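Local coordinates for protein 3-dehydroquinate dehydratase (Enterococcus faecalis, PDB 4PH6) that catalyses the cis-dehydration of 3-dehydroquinate to 3-dehydroshikimate through an imine intermediate, the third step of the chorismate pathway, at residues Lys173-Pro178 with Met206-Leu211. Residues are numbered along the deposited sequence; the frame is centred on the assembly and turned at random.
Sequences KIAVMP and MSMGQL
Met206 sets its CG and SD against the methyl of Ala175 across two paired strands, with Met206 CG 3.7 Å from Ala175 CB. That CG stands between the backbone N and the carbonyl carbon (chi1 69°), and the bends that follow carry the terminal methyl to the aliphatic chain of Lys173, where Met206 CE rests 4.1 Å from Lys173 CE. The extended lysine passes this methyl at a slant and delivers NZ to a hydrogen bond with His146, the predicted proton donor/acceptor. Lys173 itself is the predicted Schiff-base residue. Strands 171-176 and 203-207 are parallel neighbours in the (beta/alpha)8 barrel, joined through helix 181-197 as a beta-alpha-beta crossover. Three backbone bonds fix their register: Met206 N to Ile174 O, Val176 N to Met206 O, and Met208 N to Val176 O, the last at 2.8 Å. From the loop after strand 203-207, Met208 SD reaches back to Ala175 CB at 4.0 Å, while the side chain of Met177 crosses that of Met208 at about a right angle, setting Met177 SD 4.0 Å from Met208 CB. Pro178, just past its strand end, points toward the other segment and puts Pro178 CG 3.3 Å from Ser207 OG. This hydroxyl is buried and has no polar partner in the model. Pro178 CD comes within 3.0 Å of Met208 O, and Leu211 CB touches Pro178 CG at 3.8 Å.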
ATOM      1  N   LYS A 173      -2.113 -17.837   9.408  1.00  6.29           N
ATOM      2  CA  LYS A 173      -2.182 -16.426   9.719  1.00  5.99           C
ATOM      3  C   LYS A 173      -1.004 -15.966  10.576  1.00 11.40           C
ATOM      4  O   LYS A 173      -0.594 -16.653  11.509  1.00  6.24           O
ATOM      5  CB  LYS A 173      -3.501 -16.108  10.434  1.00  5.85           C
ATOM      6  CG  LYS A 173      -3.613 -14.694  10.973  1.00  5.71           C
ATOM      7  CD  LYS A 173      -4.746 -14.598  11.988  1.00 10.08           C
ATOM      8  CE  LYS A 173      -4.793 -13.226  12.635  1.00  5.86           C
ATOM      9  NZ  LYS A 173      -5.675 -13.179  13.831  1.00 12.62           N
ATOM     10  N   ILE A 174      -0.465 -14.794  10.264  1.00  6.00           N
ATOM     11  CA  ILE A 174       0.575 -14.218  11.098  1.00  6.14           C
ATOM     12  C   ILE A 174       0.441 -12.705  11.132  1.00  6.05           C
ATOM     13  O   ILE A 174       0.209 -12.064  10.114  1.00  6.56           O
ATOM     14  CB  ILE A 174       2.006 -14.612  10.622  1.00  6.52           C
ATOM     15  CG1 ILE A 174       3.053 -14.171  11.643  1.00  6.79           C
ATOM     16  CG2 ILE A 174       2.346 -14.030   9.252  1.00 12.69           C
ATOM     17  CD1 ILE A 174       4.423 -14.811  11.442  1.00 13.80           C
ATOM     18  N   ALA A 175       0.573 -12.137  12.321  1.00 11.80           N
ATOM     19  CA  ALA A 175       0.583 -10.697  12.472  1.00 14.17           C
ATOM     20  C   ALA A 175       1.888 -10.305  13.149  1.00 16.42           C
ATOM     21  O   ALA A 175       2.306 -10.936  14.125  1.00 18.39           O
ATOM     22  CB  ALA A 175      -0.641 -10.213  13.278  1.00  6.20           C
ATOM     23  N   VAL A 176       2.545  -9.283  12.616  1.00 14.74           N
ATOM     24  CA  VAL A 176       3.794  -8.820  13.196  1.00  8.41           C
ATOM     25  C   VAL A 176       3.753  -7.317  13.415  1.00 11.87           C
ATOM     26  O   VAL A 176       2.994  -6.616  12.780  1.00  7.44           O
ATOM     27  CB  VAL A 176       4.983  -9.177  12.311  1.00 12.14           C
ATOM     28  CG1 VAL A 176       5.089 -10.706  12.151  1.00 15.94           C
ATOM     29  CG2 VAL A 176       4.867  -8.476  10.953  1.00 11.64           C
ATOM     30  N   MET A 177       4.567  -6.831  14.336  1.00 18.48           N
ATOM     31  CA  MET A 177       4.577  -5.418  14.657  1.00 12.45           C
ATOM     32  C   MET A 177       5.809  -4.756  14.057  1.00 13.02           C
ATOM     33  O   MET A 177       6.930  -5.075  14.441  1.00 15.48           O
ATOM     34  CB  MET A 177       4.557  -5.213  16.170  1.00  8.88           C
ATOM     35  CG  MET A 177       4.596  -3.746  16.588  1.00  9.52           C
ATOM     36  SD  MET A 177       3.080  -2.883  16.116  1.00 18.17           S
ATOM     37  CE  MET A 177       1.944  -3.339  17.428  1.00  9.42           C
ATOM     38  N   PRO A 178       5.611  -3.833  13.104  1.00 16.30           N
ATOM     39  CA  PRO A 178       6.746  -3.081  12.542  1.00 16.29           C
ATOM     40  C   PRO A 178       7.313  -2.071  13.521  1.00 14.41           C
ATOM     41  O   PRO A 178       6.569  -1.498  14.307  1.00 12.89           O
ATOM     42  CB  PRO A 178       6.129  -2.359  11.351  1.00 14.55           C
ATOM     43  CG  PRO A 178       4.710  -2.140  11.767  1.00 14.79           C
ATOM     44  CD  PRO A 178       4.338  -3.437  12.476  1.00 12.33           C
ATOM     45  N   MET A 206      -0.478  -9.656   8.239  1.00 11.24           N
ATOM     46  CA  MET A 206      -0.603  -8.221   8.405  1.00 17.07           C
ATOM     47  C   MET A 206       0.542  -7.668   9.225  1.00 14.23           C
ATOM     48  O   MET A 206       1.090  -8.330  10.110  1.00 17.23           O
ATOM     49  CB  MET A 206      -1.946  -7.847   9.040  1.00 18.55           C
ATOM     50  CG  MET A 206      -2.100  -8.246  10.481  1.00 18.23           C
ATOM     51  SD  MET A 206      -3.617  -9.181  10.707  1.00 78.94           S
ATOM     52  CE  MET A 206      -3.161 -10.680   9.846  1.00  7.82           C
ATOM     53  N   SER A 207       0.917  -6.454   8.858  1.00 10.58           N
ATOM     54  CA  SER A 207       1.847  -5.633   9.595  1.00 10.26           C
ATOM     55  C   SER A 207       1.019  -4.660  10.434  1.00 13.23           C
ATOM     56  O   SER A 207       0.230  -3.879   9.892  1.00 11.25           O
ATOM     57  CB  SER A 207       2.779  -4.912   8.618  1.00 10.19           C
ATOM     58  OG  SER A 207       3.638  -4.005   9.270  1.00 14.45           O
ATOM     59  N   MET A 208       1.167  -4.731  11.755  1.00 13.51           N
ATOM     60  CA  MET A 208       0.252  -4.041  12.670  1.00 15.67           C
ATOM     61  C   MET A 208       0.582  -2.554  12.862  1.00 11.51           C
ATOM     62  O   MET A 208       1.621  -2.099  12.456  1.00 11.24           O
ATOM     63  CB  MET A 208       0.239  -4.752  14.029  1.00 17.61           C
ATOM     64  CG  MET A 208      -0.400  -6.145  13.978  1.00 22.84           C
ATOM     65  SD  MET A 208      -0.632  -6.909  15.592  1.00 34.56           S
ATOM     66  CE  MET A 208       1.018  -7.460  15.981  1.00 11.50           C
ATOM     67  N   GLY A 209      -0.317  -1.805  13.490  1.00 12.25           N
ATOM     68  CA  GLY A 209      -0.085  -0.395  13.748  1.00 12.77           C
ATOM     69  C   GLY A 209      -0.245   0.524  12.545  1.00 13.30           C
ATOM     70  O   GLY A 209      -0.620   0.098  11.463  1.00 15.40           O
ATOM     71  N   GLN A 210       0.046   1.801  12.749  1.00 19.79           N
ATOM     72  CA  GLN A 210      -0.089   2.809  11.702  1.00 22.90           C
ATOM     73  C   GLN A 210       0.906   2.578  10.567  1.00 16.86           C
ATOM     74  O   GLN A 210       0.589   2.824   9.405  1.00 17.21           O
ATOM     75  CB  GLN A 210       0.097   4.216  12.291  1.00 29.03           C
ATOM     76  CG  GLN A 210      -0.352   5.342  11.373  1.00 23.14           C
ATOM     77  CD  GLN A 210      -1.839   5.299  11.112  1.00 27.97           C
ATOM     78  OE1 GLN A 210      -2.280   5.328   9.961  1.00 37.09           O
ATOM     79  NE2 GLN A 210      -2.625   5.234  12.178  1.00 27.88           N
ATOM     80  N   LEU A 211       2.101   2.101  10.909  1.00 13.92           N
ATOM     81  CA  LEU A 211       3.136   1.800   9.913  1.00 17.33           C
ATOM     82  C   LEU A 211       2.758   0.677   8.953  1.00 17.81           C
ATOM     83  O   LEU A 211       3.087   0.730   7.771  1.00 22.76           O
ATOM     84  CB  LEU A 211       4.446   1.423  10.600  1.00 13.95           C
ATOM     85  CG  LEU A 211       5.224   2.513  11.323  1.00 17.95           C
ATOM     86  CD1 LEU A 211       6.221   1.864  12.275  1.00 14.57           C
ATOM     87  CD2 LEU A 211       5.921   3.434  10.340  1.00 13.70           C
TER